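Local coordinates for putative leucoanthocyanidin reductase 1 (Vitis vinifera, PDB 3I6I), which probably uses NADPH to reduce leucoanthocyanidins in flavonoid biosynthesis, as a Rossmann-fold enzyme of the short-chain dehydrogenase/reductase class, at residues Y38-P43 with I63-L68; L14-T19 with S89-E94. All coordinates share one frame; numbering follows the deposited sequence.

Contact 1 (Y38-P43 with I63-L68); sequences YILARP and IIVYGL. With NDP (NADPH dihydro-nicotinamide-adenine-dinucleotide phosphate), chain B.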
ATOM      1  N   TYR A  38      -8.126  11.014  13.089  1.00  7.72           N
ATOM      2  CA  TYR A  38      -8.662  10.120  14.107  1.00  5.50           C
ATOM      3  C   TYR A  38      -8.157   8.731  13.775  1.00  8.82           C
ATOM      4  O   TYR A  38      -8.170   8.329  12.614  1.00 14.89           O
ATOM      5  CB  TYR A  38     -10.199  10.101  14.085  1.00  6.37           C
ATOM      6  CG  TYR A  38     -10.856  11.398  14.516  1.00  9.06           C
ATOM      7  CD1 TYR A  38     -11.495  11.510  15.751  1.00 10.73           C
ATOM      8  CD2 TYR A  38     -10.796  12.518  13.700  1.00  9.52           C
ATOM      9  CE1 TYR A  38     -12.078  12.695  16.137  1.00 13.66           C
ATOM     10  CE2 TYR A  38     -11.349  13.698  14.071  1.00 11.79           C
ATOM     11  CZ  TYR A  38     -11.996  13.798  15.288  1.00 14.10           C
ATOM     12  OH  TYR A  38     -12.555  15.005  15.616  1.00 14.57           O
ATOM     13  N   ILE A  39      -7.709   8.004  14.784  1.00  5.45           N
ATOM     14  CA  ILE A  39      -7.054   6.720  14.592  1.00  5.15           C
ATOM     15  C   ILE A  39      -7.863   5.649  15.299  1.00  6.22           C
ATOM     16  O   ILE A  39      -8.068   5.736  16.519  1.00  4.29           O
ATOM     17  CB  ILE A  39      -5.628   6.770  15.199  1.00  8.21           C
ATOM     18  CG1 ILE A  39      -4.757   7.801  14.431  1.00 12.96           C
ATOM     19  CG2 ILE A  39      -4.981   5.389  15.260  1.00 13.27           C
ATOM     20  CD1 ILE A  39      -4.654   7.568  12.975  1.00 10.23           C
ATOM     21  N   LEU A  40      -8.312   4.643  14.548  1.00  4.21           N
ATOM     22  CA  LEU A  40      -9.095   3.560  15.116  1.00  5.08           C
ATOM     23  C   LEU A  40      -8.180   2.581  15.825  1.00  9.01           C
ATOM     24  O   LEU A  40      -7.189   2.169  15.258  1.00 12.99           O
ATOM     25  CB  LEU A  40      -9.892   2.843  14.017  1.00  6.77           C
ATOM     26  CG  LEU A  40     -11.025   1.876  14.392  1.00 11.91           C
ATOM     27  CD1 LEU A  40     -12.096   2.589  15.256  1.00 14.60           C
ATOM     28  CD2 LEU A  40     -11.642   1.352  13.092  1.00 12.39           C
ATOM     29  N   ALA A  41      -8.499   2.248  17.085  1.00  7.25           N
ATOM     30  CA  ALA A  41      -7.701   1.341  17.899  1.00  4.58           C
ATOM     31  C   ALA A  41      -8.556   0.165  18.377  1.00 10.89           C
ATOM     32  O   ALA A  41      -9.695   0.355  18.809  1.00  6.52           O
ATOM     33  CB  ALA A  41      -7.146   2.088  19.138  1.00  8.18           C
ATOM     34  N   ARG A  42      -7.997  -1.039  18.289  1.00 11.02           N
ATOM     35  CA  ARG A  42      -8.571  -2.233  18.897  1.00 15.82           C
ATOM     36  C   ARG A  42      -8.529  -2.054  20.401  1.00 13.88           C
ATOM     37  O   ARG A  42      -7.479  -1.717  20.950  1.00 11.78           O
ATOM     38  CB  ARG A  42      -7.726  -3.455  18.517  1.00 19.22           C
ATOM     39  CG  ARG A  42      -8.228  -4.813  18.993  1.00 21.37           C
ATOM     40  CD  ARG A  42      -7.326  -5.952  18.464  1.00 24.82           C
ATOM     41  NE  ARG A  42      -7.147  -5.908  17.005  1.00 23.03           N
ATOM     42  CZ  ARG A  42      -7.965  -6.454  16.095  1.00 28.59           C
ATOM     43  NH1 ARG A  42      -9.060  -7.125  16.455  1.00 30.28           N
ATOM     44  NH2 ARG A  42      -7.689  -6.321  14.801  1.00 28.50           N
ATOM     45  N   PRO A  43      -9.665  -2.265  21.086  1.00 15.63           N
ATOM     46  CA  PRO A  43      -9.650  -2.223  22.550  1.00 18.35           C
ATOM     47  C   PRO A  43      -8.710  -3.254  23.172  1.00 20.17           C
ATOM     48  O   PRO A  43      -8.568  -4.349  22.635  1.00 20.64           O
ATOM     49  CB  PRO A  43     -11.090  -2.580  22.925  1.00 19.48           C
ATOM     50  CG  PRO A  43     -11.906  -2.180  21.752  1.00 19.39           C
ATOM     51  CD  PRO A  43     -11.028  -2.412  20.549  1.00 18.73           C
ATOM     52  N   ILE A  63      -6.427  11.752  17.417  1.00  8.77           N
ATOM     53  CA  ILE A  63      -7.477  11.451  18.398  1.00  9.09           C
ATOM     54  C   ILE A  63      -7.749   9.965  18.278  1.00  7.99           C
ATOM     55  O   ILE A  63      -8.137   9.480  17.208  1.00  7.77           O
ATOM     56  CB  ILE A  63      -8.749  12.241  18.107  1.00  9.68           C
ATOM     57  CG1 ILE A  63      -8.457  13.741  18.255  1.00 16.14           C
ATOM     58  CG2 ILE A  63      -9.893  11.790  19.045  1.00  6.47           C
ATOM     59  CD1 ILE A  63      -9.507  14.620  17.636  1.00 22.90           C
ATOM     60  N   ILE A  64      -7.518   9.226  19.354  1.00  6.55           N
ATOM     61  CA  ILE A  64      -7.762   7.786  19.326  1.00  7.55           C
ATOM     62  C   ILE A  64      -9.246   7.486  19.593  1.00  6.43           C
ATOM     63  O   ILE A  64      -9.839   8.020  20.541  1.00  8.91           O
ATOM     64  CB  ILE A  64      -6.851   7.027  20.307  1.00 11.41           C
ATOM     65  CG1 ILE A  64      -5.377   7.268  19.944  1.00 16.36           C
ATOM     66  CG2 ILE A  64      -7.135   5.548  20.235  1.00 12.36           C
ATOM     67  CD1 ILE A  64      -4.399   6.493  20.804  1.00 22.93           C
ATOM     68  N   VAL A  65      -9.817   6.642  18.736  1.00  7.64           N
ATOM     69  CA  VAL A  65     -11.184   6.126  18.849  1.00  6.26           C
ATOM     70  C   VAL A  65     -11.162   4.593  18.835  1.00  7.18           C
ATOM     71  O   VAL A  65     -10.399   3.963  18.109  1.00  7.47           O
ATOM     72  CB  VAL A  65     -12.104   6.665  17.722  1.00  9.73           C
ATOM     73  CG1 VAL A  65     -12.071   8.196  17.684  1.00 11.61           C
ATOM     74  CG2 VAL A  65     -11.698   6.126  16.389  1.00  8.84           C
ATOM     75  N   TYR A  66     -11.987   3.981  19.676  1.00  6.23           N
ATOM     76  CA  TYR A  66     -11.917   2.547  19.872  1.00  6.86           C
ATOM     77  C   TYR A  66     -12.984   1.837  19.088  1.00  7.58           C
ATOM     78  O   TYR A  66     -14.160   2.162  19.203  1.00  9.18           O
ATOM     79  CB  TYR A  66     -12.040   2.224  21.368  1.00  4.93           C
ATOM     80  CG  TYR A  66     -10.874   2.808  22.124  1.00  9.49           C
ATOM     81  CD1 TYR A  66      -9.641   2.149  22.149  1.00 10.54           C
ATOM     82  CD2 TYR A  66     -10.972   4.045  22.746  1.00  7.57           C
ATOM     83  CE1 TYR A  66      -8.553   2.688  22.813  1.00 11.16           C
ATOM     84  CE2 TYR A  66      -9.882   4.599  23.419  1.00 17.69           C
ATOM     85  CZ  TYR A  66      -8.677   3.909  23.451  1.00 16.96           C
ATOM     86  OH  TYR A  66      -7.591   4.446  24.106  1.00 25.10           O
ATOM     87  N   GLY A  67     -12.579   0.865  18.288  1.00  9.45           N
ATOM     88  CA  GLY A  67     -13.530   0.013  17.594  1.00  9.90           C
ATOM     89  C   GLY A  67     -12.818  -0.865  16.587  1.00 12.57           C
ATOM     90  O   GLY A  67     -11.589  -0.824  16.473  1.00 13.09           O
ATOM     91  N   LEU A  68     -13.617  -1.638  15.859  1.00 10.72           N
ATOM     92  CA  LEU A  68     -13.153  -2.606  14.878  1.00 12.59           C
ATOM     93  C   LEU A  68     -14.041  -2.439  13.650  1.00 11.22           C
ATOM     94  O   LEU A  68     -15.262  -2.315  13.791  1.00  9.18           O
ATOM     95  CB  LEU A  68     -13.302  -4.032  15.409  1.00 12.20           C
ATOM     96  CG  LEU A  68     -12.332  -4.506  16.507  1.00 17.35           C
ATOM     97  CD1 LEU A  68     -12.712  -5.902  16.944  1.00 13.28           C
ATOM     98  CD2 LEU A  68     -10.887  -4.456  16.005  1.00 22.40           C
TER
HETATM   99  PA  NDP B 350      -0.599  -4.648   8.687  0.70 17.77           P
HETATM  100  O1A NDP B 350      -0.913  -6.072   9.075  0.70 18.61           O
HETATM  101  O2A NDP B 350       0.937  -4.113   8.909  0.70 18.06           O
HETATM  102  O5B NDP B 350      -1.521  -3.537   9.400  0.70 21.52           O
HETATM  103  C5B NDP B 350      -2.902  -3.715   9.456  0.70 16.01           C
HETATM  104  C4B NDP B 350      -3.540  -2.712  10.338  0.70 19.65           C
HETATM  105  O4B NDP B 350      -4.976  -3.048  10.208  0.70 22.25           O
HETATM  106  C3B NDP B 350      -3.171  -2.913  11.831  0.70 18.24           C
HETATM  107  O3B NDP B 350      -3.130  -1.649  12.546  0.70 19.64           O
HETATM  108  C2B NDP B 350      -4.320  -3.771  12.357  0.70 20.83           C
HETATM  109  O2B NDP B 350      -4.501  -3.537  13.754  0.70 22.58           O
HETATM  110  C1B NDP B 350      -5.484  -3.144  11.594  0.70 17.39           C
HETATM  111  N9A NDP B 350      -6.715  -3.931  11.535  0.70 16.47           N
HETATM  112  C8A NDP B 350      -6.833  -5.147  11.001  0.70 16.15           C
HETATM  113  N7A NDP B 350      -8.106  -5.539  11.094  0.70 14.54           N
HETATM  114  C5A NDP B 350      -8.806  -4.559  11.675  0.70 16.37           C
HETATM  115  C6A NDP B 350     -10.149  -4.411  12.027  0.70 21.88           C
HETATM  116  N6A NDP B 350     -11.030  -5.379  11.765  0.70 22.81           N
HETATM  117  N1A NDP B 350     -10.542  -3.271  12.627  0.70 17.31           N
HETATM  118  C2A NDP B 350      -9.667  -2.295  12.864  0.70 21.11           C
HETATM  119  N3A NDP B 350      -8.374  -2.392  12.529  0.70 20.11           N
HETATM  120  C4A NDP B 350      -7.926  -3.526  11.945  0.70 15.60           C
HETATM  121  O3  NDP B 350      -0.926  -4.490   7.128  0.70 18.09           O
HETATM  122  PN  NDP B 350       0.010  -3.939   5.905  0.70 19.12           P
HETATM  123  O1N NDP B 350       0.589  -2.580   6.029  0.70 20.60           O
HETATM  124  O2N NDP B 350       0.980  -5.144   5.614  0.70 23.46           O
HETATM  125  O5D NDP B 350      -1.108  -4.051   4.704  0.70 14.85           O
HETATM  126  C5D NDP B 350      -1.995  -2.953   4.445  0.70 13.76           C
HETATM  127  C4D NDP B 350      -2.386  -2.973   2.994  0.70 13.87           C
HETATM  128  O4D NDP B 350      -1.158  -2.612   2.302  0.70 18.18           O
HETATM  129  C3D NDP B 350      -2.822  -4.313   2.455  0.70 15.12           C
HETATM  130  O3D NDP B 350      -3.811  -4.095   1.454  0.70 13.70           O
HETATM  131  C2D NDP B 350      -1.560  -4.824   1.786  0.70 19.88           C
HETATM  132  O2D NDP B 350      -1.949  -5.617   0.682  0.70 20.25           O
HETATM  133  C1D NDP B 350      -0.906  -3.548   1.263  0.70 16.61           C
HETATM  134  N1N NDP B 350       0.601  -3.544   1.246  0.70 17.02           N
HETATM  135  C2N NDP B 350       1.328  -3.026   0.147  0.70 19.59           C
HETATM  136  C3N NDP B 350       2.609  -3.349  -0.021  0.70 21.35           C
HETATM  137  C7N NDP B 350       3.397  -2.754  -1.204  0.70 25.66           C
HETATM  138  O7N NDP B 350       2.868  -1.944  -1.974  0.70 25.29           O
HETATM  139  N7N NDP B 350       4.672  -3.094  -1.289  0.70 17.03           N
HETATM  140  C4N NDP B 350       3.286  -4.303   0.976  0.70 19.95           C
HETATM  141  C5N NDP B 350       2.578  -4.278   2.326  0.70 22.29           C
HETATM  142  C6N NDP B 350       1.326  -3.851   2.428  0.70 22.28           C
HETATM  143  P2B NDP B 350      -4.166  -4.791  14.819  0.70 25.19           P
HETATM  144  O1X NDP B 350      -2.703  -5.058  14.828  0.70 29.55           O
HETATM  145  O2X NDP B 350      -4.809  -4.286  16.183  0.70 26.92           O
HETATM  146  O3X NDP B 350      -4.999  -6.036  14.309  0.70 26.27           O
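Ala-41 N donates a 2.8 Å hydrogen bond to Val-65 O, the shortest between the two strands, and the CA-H of Leu-40 adds a weaker contact with the same oxygen. The same parallel ladder runs from Ile-39 N to Ile-63 O, then from Val-65 N to Ile-39 O, and ends with Gly-67 N, just after strand 63-66, bonded to Ala-41 O at 3.0 Å. On one face, Ile-63 lies beside Tyr-38 and sets its CD1 over the ring, 3.9 Å from the centroid, a CH-pi contact, while Val-65 CG1 meets the ring edge. An alanine in place of Tyr-38 would probably leave Ile-63 CD1 without its aromatic face and open a gap beside Val-65 CG1. On the other face, Ala-41 CB packs 3.6 Å from Ile-64 CG2, where Phe-54 of helix 48-59 touches both. Beyond the strand, Arg-42 bends at chi3 (-53°), turning NE toward the NADPH 2'-phosphate; Arg-42 NE bonds O2X at 3.0 Å and NH2 bonds O3X at 2.7 Å. Leu-68 CD2 lies over one face of the guanidinium, 3.3 Å from Arg-42 NH1. The strand pair of this beta-alpha-beta unit thus presents a positive charge to the phosphate that distinguishes NADPH from NADH, consistent with a preference for the phosphorylated cofactor.

Contact 2 (L14-T19 with S89-E94); sequences LIAGAT and STVGGE. With NDP (NADPH dihydro-nicotinamide-adenine-dinucleotide phosphate), chain B.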
ATOM      1  N   LEU A  14     -10.530   9.586   9.248  1.00  6.67           N
ATOM      2  CA  LEU A  14     -10.456   8.370  10.075  1.00  5.75           C
ATOM      3  C   LEU A  14      -9.589   7.353   9.353  1.00  5.83           C
ATOM      4  O   LEU A  14      -9.879   6.963   8.194  1.00  8.49           O
ATOM      5  CB  LEU A  14     -11.848   7.755  10.292  1.00  6.10           C
ATOM      6  CG  LEU A  14     -11.907   6.462  11.107  1.00  5.41           C
ATOM      7  CD1 LEU A  14     -11.448   6.640  12.598  1.00  7.72           C
ATOM      8  CD2 LEU A  14     -13.296   5.824  11.048  1.00  8.18           C
ATOM      9  N   ILE A  15      -8.551   6.893  10.030  1.00  7.15           N
ATOM     10  CA  ILE A  15      -7.664   5.845   9.496  1.00  2.88           C
ATOM     11  C   ILE A  15      -7.823   4.576  10.320  1.00  4.41           C
ATOM     12  O   ILE A  15      -7.670   4.591  11.547  1.00  5.15           O
ATOM     13  CB  ILE A  15      -6.194   6.325   9.536  1.00  6.94           C
ATOM     14  CG1 ILE A  15      -6.073   7.658   8.777  1.00 11.62           C
ATOM     15  CG2 ILE A  15      -5.231   5.237   8.997  1.00  6.27           C
ATOM     16  CD1 ILE A  15      -4.717   8.145   8.602  1.00 13.54           C
ATOM     17  N   ALA A  16      -8.118   3.487   9.634  1.00  6.40           N
ATOM     18  CA  ALA A  16      -8.143   2.166  10.229  1.00  5.40           C
ATOM     19  C   ALA A  16      -6.889   1.446   9.790  1.00 11.19           C
ATOM     20  O   ALA A  16      -6.563   1.431   8.610  1.00 15.04           O
ATOM     21  CB  ALA A  16      -9.375   1.389   9.780  1.00  7.44           C
ATOM     22  N   GLY A  17      -6.189   0.850  10.744  1.00  9.97           N
ATOM     23  CA  GLY A  17      -4.925   0.162  10.439  1.00 12.10           C
ATOM     24  C   GLY A  17      -3.696   1.038  10.551  1.00 11.29           C
ATOM     25  O   GLY A  17      -2.636   0.740   9.969  1.00 11.17           O
ATOM     26  N   ALA A  18      -3.800   2.104  11.328  1.00 12.01           N
ATOM     27  CA  ALA A  18      -2.671   3.028  11.517  1.00 11.43           C
ATOM     28  C   ALA A  18      -1.409   2.430  12.196  1.00 13.03           C
ATOM     29  O   ALA A  18      -0.327   3.015  12.089  1.00 17.97           O
ATOM     30  CB  ALA A  18      -3.137   4.272  12.250  1.00  9.68           C
ATOM     31  N   THR A  19      -1.526   1.288  12.886  1.00 11.04           N
ATOM     32  CA  THR A  19      -0.356   0.641  13.511  1.00 11.79           C
ATOM     33  C   THR A  19       0.338  -0.354  12.589  1.00 11.32           C
ATOM     34  O   THR A  19       1.376  -0.926  12.956  1.00  8.99           O
ATOM     35  CB  THR A  19      -0.702  -0.079  14.839  1.00 13.43           C
ATOM     36  OG1 THR A  19      -1.528  -1.218  14.577  1.00 13.41           O
ATOM     37  CG2 THR A  19      -1.398   0.848  15.778  1.00 16.19           C
ATOM     38  N   SER A  89      -8.619   3.076   4.880  1.00  4.88           N
ATOM     39  CA  SER A  89      -8.380   1.761   5.422  1.00  6.17           C
ATOM     40  C   SER A  89      -7.050   1.229   4.934  1.00  6.78           C
ATOM     41  O   SER A  89      -6.807   1.149   3.725  1.00  4.71           O
ATOM     42  CB  SER A  89      -9.477   0.803   5.006  1.00  6.18           C
ATOM     43  OG  SER A  89      -9.179  -0.521   5.384  1.00  8.55           O
ATOM     44  N   THR A  90      -6.197   0.866   5.892  1.00  7.53           N
ATOM     45  CA  THR A  90      -4.876   0.243   5.603  1.00  5.28           C
ATOM     46  C   THR A  90      -4.788  -1.112   6.304  1.00  6.90           C
ATOM     47  O   THR A  90      -3.705  -1.573   6.713  1.00  7.05           O
ATOM     48  CB  THR A  90      -3.713   1.179   6.050  1.00  7.72           C
ATOM     49  OG1 THR A  90      -3.773   1.409   7.459  1.00 11.11           O
ATOM     50  CG2 THR A  90      -3.746   2.568   5.308  1.00  7.85           C
ATOM     51  N   VAL A  91      -5.909  -1.806   6.399  1.00  4.77           N
ATOM     52  CA  VAL A  91      -5.911  -3.116   7.070  1.00  3.06           C
ATOM     53  C   VAL A  91      -5.144  -4.156   6.270  1.00  6.15           C
ATOM     54  O   VAL A  91      -5.009  -4.051   5.031  1.00  7.24           O
ATOM     55  CB  VAL A  91      -7.377  -3.634   7.406  1.00  4.72           C
ATOM     56  CG1 VAL A  91      -8.132  -2.599   8.236  1.00  3.93           C
ATOM     57  CG2 VAL A  91      -8.178  -4.027   6.151  1.00  7.04           C
ATOM     58  N   GLY A  92      -4.666  -5.181   6.959  1.00  8.35           N
ATOM     59  CA  GLY A  92      -3.820  -6.176   6.328  1.00  9.18           C
ATOM     60  C   GLY A  92      -4.549  -7.135   5.401  1.00  6.84           C
ATOM     61  O   GLY A  92      -5.781  -7.261   5.430  1.00  6.94           O
ATOM     62  N   GLY A  93      -3.766  -7.896   4.653  1.00 11.68           N
ATOM     63  CA  GLY A  93      -4.291  -8.873   3.709  1.00 13.78           C
ATOM     64  C   GLY A  93      -5.256  -9.899   4.255  1.00 16.54           C
ATOM     65  O   GLY A  93      -6.197 -10.293   3.567  1.00 21.59           O
ATOM     66  N   GLU A  94      -5.031 -10.330   5.489  1.00 12.24           N
ATOM     67  CA  GLU A  94      -5.924 -11.240   6.187  1.00 14.19           C
ATOM     68  C   GLU A  94      -7.289 -10.622   6.535  1.00 10.52           C
ATOM     69  O   GLU A  94      -8.229 -11.352   6.794  1.00 13.44           O
ATOM     70  CB  GLU A  94      -5.244 -11.812   7.465  1.00 15.93           C
ATOM     71  CG  GLU A  94      -5.161 -10.870   8.709  1.00 23.52           C
ATOM     72  CD  GLU A  94      -4.363  -9.565   8.477  1.00 29.68           C
ATOM     73  OE1 GLU A  94      -3.233  -9.613   7.917  1.00 20.64           O
ATOM     74  OE2 GLU A  94      -4.874  -8.476   8.848  1.00 34.28           O
TER
HETATM   75  PA  NDP B 350      -0.599  -4.648   8.687  0.70 17.77           P
HETATM   76  O1A NDP B 350      -0.913  -6.072   9.075  0.70 18.61           O
HETATM   77  O2A NDP B 350       0.937  -4.113   8.909  0.70 18.06           O
HETATM   78  O5B NDP B 350      -1.521  -3.537   9.400  0.70 21.52           O
HETATM   79  C5B NDP B 350      -2.902  -3.715   9.456  0.70 16.01           C
HETATM   80  C4B NDP B 350      -3.540  -2.712  10.338  0.70 19.65           C
HETATM   81  O4B NDP B 350      -4.976  -3.048  10.208  0.70 22.25           O
HETATM   82  C3B NDP B 350      -3.171  -2.913  11.831  0.70 18.24           C
HETATM   83  O3B NDP B 350      -3.130  -1.649  12.546  0.70 19.64           O
HETATM   84  C2B NDP B 350      -4.320  -3.771  12.357  0.70 20.83           C
HETATM   85  O2B NDP B 350      -4.501  -3.537  13.754  0.70 22.58           O
HETATM   86  C1B NDP B 350      -5.484  -3.144  11.594  0.70 17.39           C
HETATM   87  N9A NDP B 350      -6.715  -3.931  11.535  0.70 16.47           N
HETATM   88  C8A NDP B 350      -6.833  -5.147  11.001  0.70 16.15           C
HETATM   89  N7A NDP B 350      -8.106  -5.539  11.094  0.70 14.54           N
HETATM   90  C5A NDP B 350      -8.806  -4.559  11.675  0.70 16.37           C
HETATM   91  C6A NDP B 350     -10.149  -4.411  12.027  0.70 21.88           C
HETATM   92  N6A NDP B 350     -11.030  -5.379  11.765  0.70 22.81           N
HETATM   93  N1A NDP B 350     -10.542  -3.271  12.627  0.70 17.31           N
HETATM   94  C2A NDP B 350      -9.667  -2.295  12.864  0.70 21.11           C
HETATM   95  N3A NDP B 350      -8.374  -2.392  12.529  0.70 20.11           N
HETATM   96  C4A NDP B 350      -7.926  -3.526  11.945  0.70 15.60           C
HETATM   97  O3  NDP B 350      -0.926  -4.490   7.128  0.70 18.09           O
HETATM   98  PN  NDP B 350       0.010  -3.939   5.905  0.70 19.12           P
HETATM   99  O1N NDP B 350       0.589  -2.580   6.029  0.70 20.60           O
HETATM  100  O2N NDP B 350       0.980  -5.144   5.614  0.70 23.46           O
HETATM  101  O5D NDP B 350      -1.108  -4.051   4.704  0.70 14.85           O
HETATM  102  C5D NDP B 350      -1.995  -2.953   4.445  0.70 13.76           C
HETATM  103  C4D NDP B 350      -2.386  -2.973   2.994  0.70 13.87           C
HETATM  104  O4D NDP B 350      -1.158  -2.612   2.302  0.70 18.18           O
HETATM  105  C3D NDP B 350      -2.822  -4.313   2.455  0.70 15.12           C
HETATM  106  O3D NDP B 350      -3.811  -4.095   1.454  0.70 13.70           O
HETATM  107  C2D NDP B 350      -1.560  -4.824   1.786  0.70 19.88           C
HETATM  108  O2D NDP B 350      -1.949  -5.617   0.682  0.70 20.25           O
HETATM  109  C1D NDP B 350      -0.906  -3.548   1.263  0.70 16.61           C
HETATM  110  N1N NDP B 350       0.601  -3.544   1.246  0.70 17.02           N
HETATM  111  C2N NDP B 350       1.328  -3.026   0.147  0.70 19.59           C
HETATM  112  C3N NDP B 350       2.609  -3.349  -0.021  0.70 21.35           C
HETATM  113  C7N NDP B 350       3.397  -2.754  -1.204  0.70 25.66           C
HETATM  114  O7N NDP B 350       2.868  -1.944  -1.974  0.70 25.29           O
HETATM  115  N7N NDP B 350       4.672  -3.094  -1.289  0.70 17.03           N
HETATM  116  C4N NDP B 350       3.286  -4.303   0.976  0.70 19.95           C
HETATM  117  C5N NDP B 350       2.578  -4.278   2.326  0.70 22.29           C
HETATM  118  C6N NDP B 350       1.326  -3.851   2.428  0.70 22.28           C
HETATM  119  P2B NDP B 350      -4.166  -4.791  14.819  0.70 25.19           P
HETATM  120  O1X NDP B 350      -2.703  -5.058  14.828  0.70 29.55           O
HETATM  121  O2X NDP B 350      -4.809  -4.286  16.183  0.70 26.92           O
HETATM  122  O3X NDP B 350      -4.999  -6.036  14.309  0.70 26.27           O
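The glycine-rich dinucleotide-binding loop that follows the first strand of the Rossmann fold meets the loop after strand 86-89 where Ala-16 and Gly-17 touch Thr-90. Thr-90 N donates a 2.8 Å hydrogen bond to Ala-16 O, close to straight at 168°. The Thr-90 hydroxyl lies near two backbone oxygens: chi1 of 61° places OG1 2.8 Å from Gly-17 O and 3.0 Å from Ala-16 O. Gly-17 adopts a left-handed backbone (phi 91°), and a side chain there would run into Thr-90 OG1 as well as the carbonyl of Ala-16. In the 3-2-1-4-5 sheet these two strands are neighbours whose crossovers depart in opposite directions, and the cofactor is bound at this switch point, as is usual for Rossmann folds. With no side chain in the way, Gly-17 CA comes within 3.2 Å of ribose carbon C4B of NADPH. Thr-19 OG1 shares a 2.6 Å hydrogen bond with ribose hydroxyl O3B. From the second loop, Val-91 CG1 rests 3.7 Å from ribose O4B and also touches the adenine, while Val-91 O accepts a hydrogen bond from Ser-118 OG.

The two contacts lie in one parallel sheet with their centres 11 Å apart, and strand 37-41 of contact 1 runs directly beside strand 13-16 of contact 2. Backbone pairing between Tyr-38, Leu-40 and Ile-15 probably joins them, and Ile-39 CD1 packs on Ala-18 CB. Along the chain contact 1 is nested inside contact 2: strand 13-16 comes first, then the unit of strand 37-41, helix 48-59 and strand 63-66, and finally the loop after strand 86-89. Both contacts reach the same NADPH, contact 1 at the 2'-phosphate and adenine, contact 2 at the adenosine ribose, the adenine and the start of the nicotinamide ribose, so that neighbouring strand ends line overlapping parts of one cofactor.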